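Local coordinates for periplasmic binding protein (Agrobacterium tumefaciens str. B6, PDB 5L9G) that binds the opine mannopine in the periplasm with high specificity and probably hands it to an ABC transporter for uptake into the cell, at residues 229-232 with 233-236; 261-264 with 265-269; 299-303 with 304-308. All coordinates share one frame; numbering follows the deposited sequence.

Contact 1: residues 229-232 with 233-236; sequences RVQG and AIND. With MO0 (mannopine), chain C.
V230 and I234, one turn apart on helix 227-235, lie side by side and point the same way, their contact being CG1 of V230 against CD1 of I234 at 3.8 Å. The valine reaches its neighbour because CG1 stands anti to the backbone N (chi1 176°), while I234 turns CG1 beside its own backbone N and carries CD1 outward on an extended arm. Y242 of strand 240-256 covers both residues, and L124 and A126 of strand 115-128 also pack on V230. Next round the helix, Q231 and N235 bring their amides obliquely together, the planes 46° apart. Q231 OE1 lies 2.9 Å from N235 ND2, a proximity made possible by the bend of the glutamine chain at chi2. The amide nitrogen NE2 of Q231 is hydrogen-bonded to Y242 OH. Beneath these pairs run the helical bonds, among them N235 N to Q231 O at 2.8 Å and I234 N to V230 O at 3.0 Å. A233 N donates to R229 O, and D236 N, just past the last helical residue, to G232 O at 3.1 Å. R229 itself turns from this helix toward the ligand. Its CG lies beside the backbone N, and a second bend at chi2 directs the guanidinium to the mannopine carboxylate. NE donates to OXT at 2.7 Å and NH2 to O at 2.9 Å, both bonds nearly straight, with the carboxylate carbon at the edge of the guanidinium and in its plane. The two bonds together fix the rotation of the carboxylate, while NH2 also donates to G29 O and thereby steadies the arginine. Such a side-on, bidentate arginine-carboxylate pair is a common way to hold a carboxylate, and here it forms part of the mannopine pocket of a periplasmic solute-binding protein.

Contact 2: residues 261-264 with 265-269; sequences PHRD and AAMRF
A265 begins the second segment by setting its CB 3.8 Å from H262 O, the backbone carbonyl of the residue at the N-cap. A266 follows: its N donates to H262 O at 2.9 Å, the donor lying nearly along the C=O axis, and its methyl CB also comes close to this oxygen. Beyond these backbone groups, A266 rests on V23 of strand 23-27 and I256 of strand 240-256, so the inner flank of the turn is buried against the sheet. This is the first turn of helix 263-273, which runs on from the end of strand 240-256 through a short loop; H262 N is itself tied to D75 OD1, joining the cap to a neighbouring loop. M267 makes the chief side-chain contact. It lies side by side with R263, four residues earlier, and its chain, with CG anti to the backbone N (chi1 -155°), folds at chi2 and chi3 so that the terminal CE comes over one face of the R263 guanidinium, offset toward the rim. CE is 3.5 Å from NH1 and 3.8 Å from CZ, while I256, L96 and D97 pack round the rest of the methionine. The arginine arrives extended from CG to NE, and its NH2 forms a salt bridge to D264 OD1 at 2.8 Å. R263 NE and NH1 also make long, weak ion pairs with E94 and D97, respectively. Beneath the side chains, M267 N donates to R263 O at 3.1 Å. R268 continues the helical series with its N bonded to D264 O at the longer distance of 3.3 Å, and its CG lies 3.7 Å from that oxygen. F269, last in the segment, turns its ring into helix 30-48, where W41, A44 and A45 receive it together with V23.

Contact 3: residues 299-303 with 304-308; sequences AKYTP and EKMAT
Y301 and M306 form the close apolar part of this turn, with CE of M306 3.9 Å from CB of Y301 and in the plane of the tyrosine ring, at its edge. The two side chains cross at about a right angle. M306 gets there by a bend at chi2 (-82°) that carries its tail back over the incoming chain. From another direction K305 approaches the same ring, its CG 4.1 Å from CD1. Both polar ends are held beyond the turn: Y301 OH donates to K280 O, and K305 NZ is bonded to N284 O. The tighter part also includes the start of helix 303-307. T302 is its N-cap, and T302 O accepts from M306 N at 3.0 Å, a bond nearly straight at both ends. A307 N repeats the step to P303 O, likewise at 3.0 Å. The threonine hydroxyl adds a capping bond, since OG1, placed between the backbone N and the carbonyl carbon (chi1 63°), accepts from K305 N; at 3.4 Å this bond is weak. At the far end T308 OG1 donates to K305 O at 2.7 Å, tying a side chain back to the helix. The outer side is looser. P303, the first helical residue, has its ring on the exposed surface, and E304 stretches an extended side chain away from the turn; its CB is 4.1 Å from T302 OG1. The chemistry is thus divided: hydrocarbon meets ring on the inner side, while at the exposed start of the helix a hydroxyl answers a backbone N-H. P303 brings no N-H to be capped and T302 OG1 caps K305 N weakly, which implies that the stronger hold on the turn comes from the bonds of T302 O to M306 N and P303 O to A307 N.

Overall arrangement
The three contacts are short local turns set apart in the fold, met in chain order, and none touches another. Contact 1 alone belongs to the ligand pocket: through R229 it grips the carboxylate end of mannopine, and the ligand is also hydrogen-bonded by T288, S119, D252, G80, D83 and Q58. Contact 3 is its nearer companion, with centres about 17 Å apart and nearest atoms about 5 Å apart, yet the Y301 side chain remains about 12 Å from the mannopine. Contact 2 is remote from both, its centre lying about 34 Å from that of contact 1 and about 33 Å from that of contact 3, as peripheral packing of a helix on the sheet.

Contact 1: residues 229-232 with 233-236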
ATOM      1  N   ARG A 229       2.970  -1.834  -8.984  1.00 28.47           N
ATOM      2  CA  ARG A 229       4.366  -2.271  -9.168  1.00 27.73           C
ATOM      3  C   ARG A 229       4.411  -3.461 -10.125  1.00 28.59           C
ATOM      4  O   ARG A 229       5.258  -3.506 -11.027  1.00 26.66           O
ATOM      5  CB  ARG A 229       5.007  -2.645  -7.818  1.00 27.00           C
ATOM      6  CG  ARG A 229       4.893  -1.559  -6.729  1.00 27.23           C
ATOM      7  CD  ARG A 229       5.543  -0.208  -7.108  1.00 29.52           C
ATOM      8  NE  ARG A 229       5.492   0.716  -5.967  1.00 29.53           N
ATOM      9  CZ  ARG A 229       6.409   1.645  -5.709  1.00 38.93           C
ATOM     10  NH1 ARG A 229       7.450   1.812  -6.526  1.00 33.46           N
ATOM     11  NH2 ARG A 229       6.300   2.410  -4.627  1.00 31.67           N
ATOM     12  N   VAL A 230       3.457  -4.400  -9.954  1.00 27.43           N
ATOM     13  CA  VAL A 230       3.396  -5.610 -10.806  1.00 26.30           C
ATOM     14  C   VAL A 230       3.073  -5.224 -12.248  1.00 28.71           C
ATOM     15  O   VAL A 230       3.768  -5.670 -13.158  1.00 27.88           O
ATOM     16  CB  VAL A 230       2.402  -6.661 -10.262  1.00 27.87           C
ATOM     17  CG1 VAL A 230       2.289  -7.861 -11.221  1.00 28.27           C
ATOM     18  CG2 VAL A 230       2.819  -7.140  -8.873  1.00 26.29           C
ATOM     19  N   GLN A 231       1.996  -4.450 -12.453  1.00 26.96           N
ATOM     20  CA  GLN A 231       1.601  -4.045 -13.802  1.00 27.94           C
ATOM     21  C   GLN A 231       2.733  -3.266 -14.512  1.00 30.98           C
ATOM     22  O   GLN A 231       2.986  -3.498 -15.698  1.00 29.98           O
ATOM     23  CB  GLN A 231       0.263  -3.269 -13.791  1.00 28.96           C
ATOM     24  CG  GLN A 231      -0.233  -2.966 -15.233  1.00 36.26           C
ATOM     25  CD  GLN A 231      -0.475  -4.213 -16.083  1.00 47.28           C
ATOM     26  OE1 GLN A 231       0.099  -4.409 -17.159  1.00 41.56           O
ATOM     27  NE2 GLN A 231      -1.300  -5.109 -15.609  1.00 35.34           N
ATOM     28  N   GLY A 232       3.410  -2.390 -13.768  1.00 29.61           N
ATOM     29  CA  GLY A 232       4.549  -1.619 -14.276  1.00 29.27           C
ATOM     30  C   GLY A 232       5.690  -2.525 -14.740  1.00 31.23           C
ATOM     31  O   GLY A 232       6.261  -2.299 -15.809  1.00 30.29           O
ATOM     32  N   ALA A 233       5.976  -3.609 -13.989  1.00 28.29           N
ATOM     33  CA  ALA A 233       7.017  -4.567 -14.378  1.00 27.99           C
ATOM     34  C   ALA A 233       6.610  -5.321 -15.661  1.00 30.18           C
ATOM     35  O   ALA A 233       7.413  -5.450 -16.581  1.00 30.64           O
ATOM     36  CB  ALA A 233       7.277  -5.550 -13.247  1.00 28.30           C
ATOM     37  N   ILE A 234       5.335  -5.760 -15.743  1.00 27.18           N
ATOM     38  CA  ILE A 234       4.796  -6.451 -16.925  1.00 26.78           C
ATOM     39  C   ILE A 234       4.869  -5.501 -18.142  1.00 30.91           C
ATOM     40  O   ILE A 234       5.282  -5.924 -19.236  1.00 29.91           O
ATOM     41  CB  ILE A 234       3.351  -6.964 -16.643  1.00 29.95           C
ATOM     42  CG1 ILE A 234       3.409  -8.079 -15.554  1.00 29.45           C
ATOM     43  CG2 ILE A 234       2.672  -7.480 -17.957  1.00 31.45           C
ATOM     44  CD1 ILE A 234       2.021  -8.511 -14.989  1.00 29.78           C
ATOM     45  N   ASN A 235       4.486  -4.214 -17.951  1.00 29.93           N
ATOM     46  CA  ASN A 235       4.567  -3.212 -19.037  1.00 30.84           C
ATOM     47  C   ASN A 235       6.018  -3.071 -19.543  1.00 34.87           C
ATOM     48  O   ASN A 235       6.251  -2.868 -20.746  1.00 35.99           O
ATOM     49  CB  ASN A 235       4.061  -1.847 -18.550  1.00 32.23           C
ATOM     50  CG  ASN A 235       2.562  -1.759 -18.372  1.00 39.30           C
ATOM     51  OD1 ASN A 235       2.044  -0.796 -17.798  1.00 41.15           O
ATOM     52  ND2 ASN A 235       1.836  -2.774 -18.805  1.00 29.70           N
ATOM     53  N   ASP A 236       6.974  -3.242 -18.633  1.00 30.59           N
ATOM     54  CA  ASP A 236       8.415  -3.175 -18.914  1.00 30.82           C
ATOM     55  C   ASP A 236       8.991  -4.486 -19.487  1.00 35.37           C
ATOM     56  O   ASP A 236      10.212  -4.594 -19.684  1.00 36.20           O
ATOM     57  CB  ASP A 236       9.183  -2.726 -17.649  1.00 32.36           C
ATOM     58  CG  ASP A 236       8.969  -1.272 -17.291  1.00 44.30           C
ATOM     59  OD1 ASP A 236       8.497  -0.500 -18.170  1.00 43.16           O
ATOM     60  OD2 ASP A 236       9.269  -0.902 -16.144  1.00 44.87           O
TER
HETATM   61  OAB MO0 C 401       2.712   3.797   5.746  1.00 37.00           O
HETATM   62  CAF MO0 C 401       4.048   3.692   5.336  1.00 37.76           C
HETATM   63  CAG MO0 C 401       4.244   2.745   4.166  1.00 35.67           C
HETATM   64  OAC MO0 C 401       4.442   1.455   4.631  1.00 36.39           O
HETATM   65  CAH MO0 C 401       3.192   2.853   3.090  1.00 36.53           C
HETATM   66  OAM MO0 C 401       3.071   4.145   2.623  1.00 36.67           O
HETATM   67  CAI MO0 C 401       3.336   1.868   1.929  1.00 33.31           C
HETATM   68  OAD MO0 C 401       4.534   2.073   1.244  1.00 35.73           O
HETATM   69  CAJ MO0 C 401       2.137   1.871   1.025  1.00 33.25           C
HETATM   70  OAE MO0 C 401       0.998   1.541   1.767  1.00 37.76           O
HETATM   71  CAK MO0 C 401       2.273   0.985  -0.222  1.00 29.10           C
HETATM   72  N   MO0 C 401       1.919   1.774  -1.409  1.00 29.28           N
HETATM   73  CA  MO0 C 401       1.793   0.946  -2.633  1.00 28.88           C
HETATM   74  C   MO0 C 401       3.019   1.110  -3.499  1.00 33.73           C
HETATM   75  O   MO0 C 401       3.997   1.753  -3.062  1.00 31.54           O
HETATM   76  CB  MO0 C 401       0.533   1.229  -3.417  1.00 31.10           C
HETATM   77  CG  MO0 C 401       0.613   2.513  -4.215  1.00 32.04           C
HETATM   78  CD  MO0 C 401      -0.720   3.068  -4.575  1.00 33.36           C
HETATM   79  OE1 MO0 C 401      -1.196   2.835  -5.872  1.00 29.25           O
HETATM   80  NE2 MO0 C 401      -1.422   3.734  -3.797  1.00 35.97           N
HETATM   81  OXT MO0 C 401       3.104   0.553  -4.639  1.00 30.26           O

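Contact 2: residues 261-264 with 265-269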
ATOM      1  N   PRO A 261       8.196  21.575   9.685  1.00 66.67           N
ATOM      2  CA  PRO A 261       8.732  22.954   9.621  1.00 68.29           C
ATOM      3  C   PRO A 261       7.917  23.935   8.775  1.00 71.33           C
ATOM      4  O   PRO A 261       7.925  25.135   9.048  1.00 71.59           O
ATOM      5  CB  PRO A 261      10.158  22.770   9.083  1.00 69.40           C
ATOM      6  CG  PRO A 261      10.151  21.431   8.421  1.00 70.63           C
ATOM      7  CD  PRO A 261       9.147  20.591   9.121  1.00 66.03           C
ATOM      8  N   HIS A 262       7.214  23.426   7.759  1.00 67.01           N
ATOM      9  CA  HIS A 262       6.392  24.233   6.855  1.00 67.93           C
ATOM     10  C   HIS A 262       4.954  23.746   6.942  1.00 69.53           C
ATOM     11  O   HIS A 262       4.294  23.571   5.916  1.00 66.53           O
ATOM     12  CB  HIS A 262       6.929  24.136   5.412  1.00 67.43           C
ATOM     13  CG  HIS A 262       8.417  24.248   5.310  1.00 71.64           C
ATOM     14  ND1 HIS A 262       9.050  25.475   5.346  1.00 75.68           N
ATOM     15  CD2 HIS A 262       9.352  23.277   5.192  1.00 71.94           C
ATOM     16  CE1 HIS A 262      10.342  25.217   5.232  1.00 74.78           C
ATOM     17  NE2 HIS A 262      10.574  23.910   5.131  1.00 73.16           N
ATOM     18  N   ARG A 263       4.478  23.530   8.191  1.00 67.68           N
ATOM     19  CA  ARG A 263       3.154  23.003   8.538  1.00 66.72           C
ATOM     20  C   ARG A 263       1.989  23.680   7.791  1.00 70.34           C
ATOM     21  O   ARG A 263       1.195  22.979   7.168  1.00 67.74           O
ATOM     22  CB  ARG A 263       2.953  23.064  10.068  1.00 69.09           C
ATOM     23  CG  ARG A 263       1.675  22.399  10.579  1.00 78.25           C
ATOM     24  CD  ARG A 263       1.214  23.087  11.852  1.00 89.65           C
ATOM     25  NE  ARG A 263      -0.207  22.879  12.142  1.00100.02           N
ATOM     26  CZ  ARG A 263      -1.208  23.552  11.577  1.00115.59           C
ATOM     27  NH1 ARG A 263      -2.463  23.298  11.920  1.00106.90           N
ATOM     28  NH2 ARG A 263      -0.962  24.467  10.646  1.00101.20           N
ATOM     29  N   ASP A 264       1.909  25.029   7.824  1.00 69.24           N
ATOM     30  CA  ASP A 264       0.820  25.790   7.196  1.00 70.22           C
ATOM     31  C   ASP A 264       0.817  25.697   5.655  1.00 70.31           C
ATOM     32  O   ASP A 264      -0.239  25.429   5.071  1.00 68.50           O
ATOM     33  CB  ASP A 264       0.821  27.241   7.698  1.00 76.35           C
ATOM     34  CG  ASP A 264       1.015  27.309   9.200  1.00 95.61           C
ATOM     35  OD1 ASP A 264       0.067  26.965   9.938  1.00 97.11           O
ATOM     36  OD2 ASP A 264       2.154  27.581   9.637  1.00106.29           O
ATOM     37  N   ALA A 265       1.990  25.843   5.003  1.00 65.61           N
ATOM     38  CA  ALA A 265       2.114  25.711   3.547  1.00 63.46           C
ATOM     39  C   ALA A 265       1.764  24.263   3.117  1.00 63.65           C
ATOM     40  O   ALA A 265       1.091  24.053   2.097  1.00 61.51           O
ATOM     41  CB  ALA A 265       3.527  26.067   3.106  1.00 64.08           C
ATOM     42  N   ALA A 266       2.191  23.270   3.926  1.00 59.85           N
ATOM     43  CA  ALA A 266       1.909  21.851   3.694  1.00 57.80           C
ATOM     44  C   ALA A 266       0.394  21.577   3.722  1.00 59.93           C
ATOM     45  O   ALA A 266      -0.095  20.818   2.890  1.00 56.83           O
ATOM     46  CB  ALA A 266       2.620  20.993   4.728  1.00 58.63           C
ATOM     47  N   MET A 267      -0.348  22.227   4.646  1.00 59.49           N
ATOM     48  CA  MET A 267      -1.804  22.101   4.756  1.00 59.54           C
ATOM     49  C   MET A 267      -2.482  22.573   3.448  1.00 63.34           C
ATOM     50  O   MET A 267      -3.331  21.854   2.911  1.00 62.38           O
ATOM     51  CB  MET A 267      -2.326  22.875   5.990  1.00 64.79           C
ATOM     52  CG  MET A 267      -3.630  22.355   6.530  1.00 68.32           C
ATOM     53  SD  MET A 267      -3.495  20.791   7.445  1.00 70.82           S
ATOM     54  CE  MET A 267      -2.984  21.384   9.028  1.00 70.69           C
ATOM     55  N   ARG A 268      -2.059  23.748   2.918  1.00 61.26           N
ATOM     56  CA  ARG A 268      -2.586  24.332   1.675  1.00 60.78           C
ATOM     57  C   ARG A 268      -2.283  23.407   0.497  1.00 60.17           C
ATOM     58  O   ARG A 268      -3.138  23.197  -0.360  1.00 59.26           O
ATOM     59  CB  ARG A 268      -1.961  25.716   1.385  1.00 61.67           C
ATOM     60  CG  ARG A 268      -2.284  26.814   2.376  1.00 74.10           C
ATOM     61  CD  ARG A 268      -2.169  28.202   1.741  1.00 76.57           C
ATOM     62  NE  ARG A 268      -0.849  28.460   1.159  1.00 74.50           N
ATOM     63  CZ  ARG A 268      -0.632  28.798  -0.111  1.00 87.93           C
ATOM     64  NH1 ARG A 268      -1.647  28.912  -0.959  1.00 75.77           N
ATOM     65  NH2 ARG A 268       0.601  29.035  -0.540  1.00 76.72           N
ATOM     66  N   PHE A 269      -1.060  22.857   0.468  1.00 55.11           N
ATOM     67  CA  PHE A 269      -0.566  21.967  -0.586  1.00 52.36           C
ATOM     68  C   PHE A 269      -1.384  20.667  -0.619  1.00 54.23           C
ATOM     69  O   PHE A 269      -1.888  20.276  -1.680  1.00 52.65           O
ATOM     70  CB  PHE A 269       0.936  21.717  -0.383  1.00 53.04           C
ATOM     71  CG  PHE A 269       1.691  21.043  -1.514  1.00 51.33           C
ATOM     72  CD1 PHE A 269       1.247  21.142  -2.834  1.00 53.26           C
ATOM     73  CD2 PHE A 269       2.893  20.393  -1.272  1.00 51.84           C
ATOM     74  CE1 PHE A 269       1.975  20.555  -3.886  1.00 51.92           C
ATOM     75  CE2 PHE A 269       3.610  19.794  -2.320  1.00 51.79           C
ATOM     76  CZ  PHE A 269       3.144  19.877  -3.618  1.00 48.79           C
TER

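Contact 3: residues 299-303 with 304-308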
ATOM      1  N   ALA A 299     -12.468  12.140 -15.603  1.00 72.04           N
ATOM      2  CA  ALA A 299     -11.589  11.338 -16.459  1.00 70.79           C
ATOM      3  C   ALA A 299     -12.294  10.353 -17.401  1.00 76.33           C
ATOM      4  O   ALA A 299     -11.747  10.057 -18.469  1.00 76.26           O
ATOM      5  CB  ALA A 299     -10.570  10.606 -15.612  1.00 69.00           C
ATOM      6  N   LYS A 300     -13.473   9.826 -16.995  1.00 74.31           N
ATOM      7  CA  LYS A 300     -14.298   8.860 -17.745  1.00 74.79           C
ATOM      8  C   LYS A 300     -13.474   7.649 -18.254  1.00 77.43           C
ATOM      9  O   LYS A 300     -13.483   7.359 -19.452  1.00 78.92           O
ATOM     10  CB  LYS A 300     -15.090   9.555 -18.883  1.00 79.80           C
ATOM     11  CG  LYS A 300     -16.015  10.681 -18.413  1.00 95.61           C
ATOM     12  CD  LYS A 300     -16.788  11.314 -19.566  1.00107.25           C
ATOM     13  CE  LYS A 300     -17.638  12.481 -19.118  1.00116.55           C
ATOM     14  NZ  LYS A 300     -16.852  13.732 -18.954  1.00122.81           N
ATOM     15  N   TYR A 301     -12.745   6.969 -17.332  1.00 69.97           N
ATOM     16  CA  TYR A 301     -11.877   5.818 -17.624  1.00 67.24           C
ATOM     17  C   TYR A 301     -12.571   4.714 -18.434  1.00 73.94           C
ATOM     18  O   TYR A 301     -13.727   4.378 -18.157  1.00 74.76           O
ATOM     19  CB  TYR A 301     -11.287   5.210 -16.336  1.00 64.32           C
ATOM     20  CG  TYR A 301     -10.608   6.201 -15.415  1.00 62.25           C
ATOM     21  CD1 TYR A 301      -9.372   6.754 -15.741  1.00 62.40           C
ATOM     22  CD2 TYR A 301     -11.172   6.541 -14.188  1.00 62.52           C
ATOM     23  CE1 TYR A 301      -8.735   7.656 -14.887  1.00 60.05           C
ATOM     24  CE2 TYR A 301     -10.542   7.436 -13.324  1.00 62.33           C
ATOM     25  CZ  TYR A 301      -9.323   7.989 -13.676  1.00 62.03           C
ATOM     26  OH  TYR A 301      -8.713   8.878 -12.828  1.00 54.35           O
ATOM     27  N   THR A 302     -11.855   4.155 -19.429  1.00 71.35           N
ATOM     28  CA  THR A 302     -12.351   3.071 -20.295  1.00 72.21           C
ATOM     29  C   THR A 302     -12.470   1.764 -19.470  1.00 75.76           C
ATOM     30  O   THR A 302     -11.709   1.614 -18.506  1.00 73.15           O
ATOM     31  CB  THR A 302     -11.408   2.877 -21.503  1.00 80.77           C
ATOM     32  OG1 THR A 302     -10.116   2.473 -21.044  1.00 79.56           O
ATOM     33  CG2 THR A 302     -11.300   4.116 -22.382  1.00 81.08           C
ATOM     34  N   PRO A 303     -13.363   0.794 -19.823  1.00 73.63           N
ATOM     35  CA  PRO A 303     -13.446  -0.453 -19.031  1.00 72.38           C
ATOM     36  C   PRO A 303     -12.119  -1.216 -18.917  1.00 74.75           C
ATOM     37  O   PRO A 303     -11.881  -1.873 -17.905  1.00 74.10           O
ATOM     38  CB  PRO A 303     -14.522  -1.268 -19.757  1.00 75.78           C
ATOM     39  CG  PRO A 303     -15.339  -0.254 -20.488  1.00 82.24           C
ATOM     40  CD  PRO A 303     -14.354   0.789 -20.921  1.00 77.62           C
ATOM     41  N   GLU A 304     -11.241  -1.094 -19.934  1.00 70.18           N
ATOM     42  CA  GLU A 304      -9.905  -1.706 -19.959  1.00 68.08           C
ATOM     43  C   GLU A 304      -9.049  -1.079 -18.841  1.00 68.37           C
ATOM     44  O   GLU A 304      -8.343  -1.806 -18.138  1.00 66.38           O
ATOM     45  CB  GLU A 304      -9.261  -1.480 -21.337  1.00 70.12           C
ATOM     46  CG  GLU A 304      -8.039  -2.324 -21.630  1.00 77.69           C
ATOM     47  CD  GLU A 304      -7.335  -1.945 -22.919  1.00 93.46           C
ATOM     48  OE1 GLU A 304      -6.136  -2.284 -23.042  1.00 85.27           O
ATOM     49  OE2 GLU A 304      -7.964  -1.310 -23.799  1.00 84.06           O
ATOM     50  N   LYS A 305      -9.137   0.268 -18.683  1.00 64.29           N
ATOM     51  CA  LYS A 305      -8.436   1.044 -17.650  1.00 62.61           C
ATOM     52  C   LYS A 305      -8.956   0.662 -16.252  1.00 64.45           C
ATOM     53  O   LYS A 305      -8.153   0.449 -15.340  1.00 62.79           O
ATOM     54  CB  LYS A 305      -8.602   2.557 -17.886  1.00 65.66           C
ATOM     55  CG  LYS A 305      -7.568   3.406 -17.159  1.00 73.12           C
ATOM     56  CD  LYS A 305      -6.425   3.779 -18.087  1.00 80.55           C
ATOM     57  CE  LYS A 305      -5.186   4.139 -17.324  1.00 87.96           C
ATOM     58  NZ  LYS A 305      -4.290   5.023 -18.115  1.00 96.61           N
ATOM     59  N   MET A 306     -10.289   0.541 -16.103  1.00 61.38           N
ATOM     60  CA  MET A 306     -10.942   0.152 -14.848  1.00 61.19           C
ATOM     61  C   MET A 306     -10.522  -1.258 -14.381  1.00 61.54           C
ATOM     62  O   MET A 306     -10.339  -1.467 -13.184  1.00 60.31           O
ATOM     63  CB  MET A 306     -12.467   0.239 -14.973  1.00 65.87           C
ATOM     64  CG  MET A 306     -12.995   1.660 -15.148  1.00 72.49           C
ATOM     65  SD  MET A 306     -13.162   2.584 -13.592  1.00 78.21           S
ATOM     66  CE  MET A 306     -14.197   3.942 -14.132  1.00 77.04           C
ATOM     67  N   ALA A 307     -10.323  -2.201 -15.323  1.00 55.86           N
ATOM     68  CA  ALA A 307      -9.943  -3.592 -15.043  1.00 54.14           C
ATOM     69  C   ALA A 307      -8.658  -3.745 -14.222  1.00 54.25           C
ATOM     70  O   ALA A 307      -8.523  -4.719 -13.482  1.00 53.24           O
ATOM     71  CB  ALA A 307      -9.836  -4.380 -16.341  1.00 55.21           C
ATOM     72  N   THR A 308      -7.731  -2.784 -14.339  1.00 48.89           N
ATOM     73  CA  THR A 308      -6.466  -2.774 -13.599  1.00 47.16           C
ATOM     74  C   THR A 308      -6.640  -2.101 -12.221  1.00 46.98           C
ATOM     75  O   THR A 308      -5.724  -2.154 -11.394  1.00 46.07           O
ATOM     76  CB  THR A 308      -5.389  -2.027 -14.415  1.00 63.84           C
ATOM     77  OG1 THR A 308      -5.809  -0.667 -14.612  1.00 65.35           O
ATOM     78  CG2 THR A 308      -5.099  -2.692 -15.760  1.00 63.17           C
TER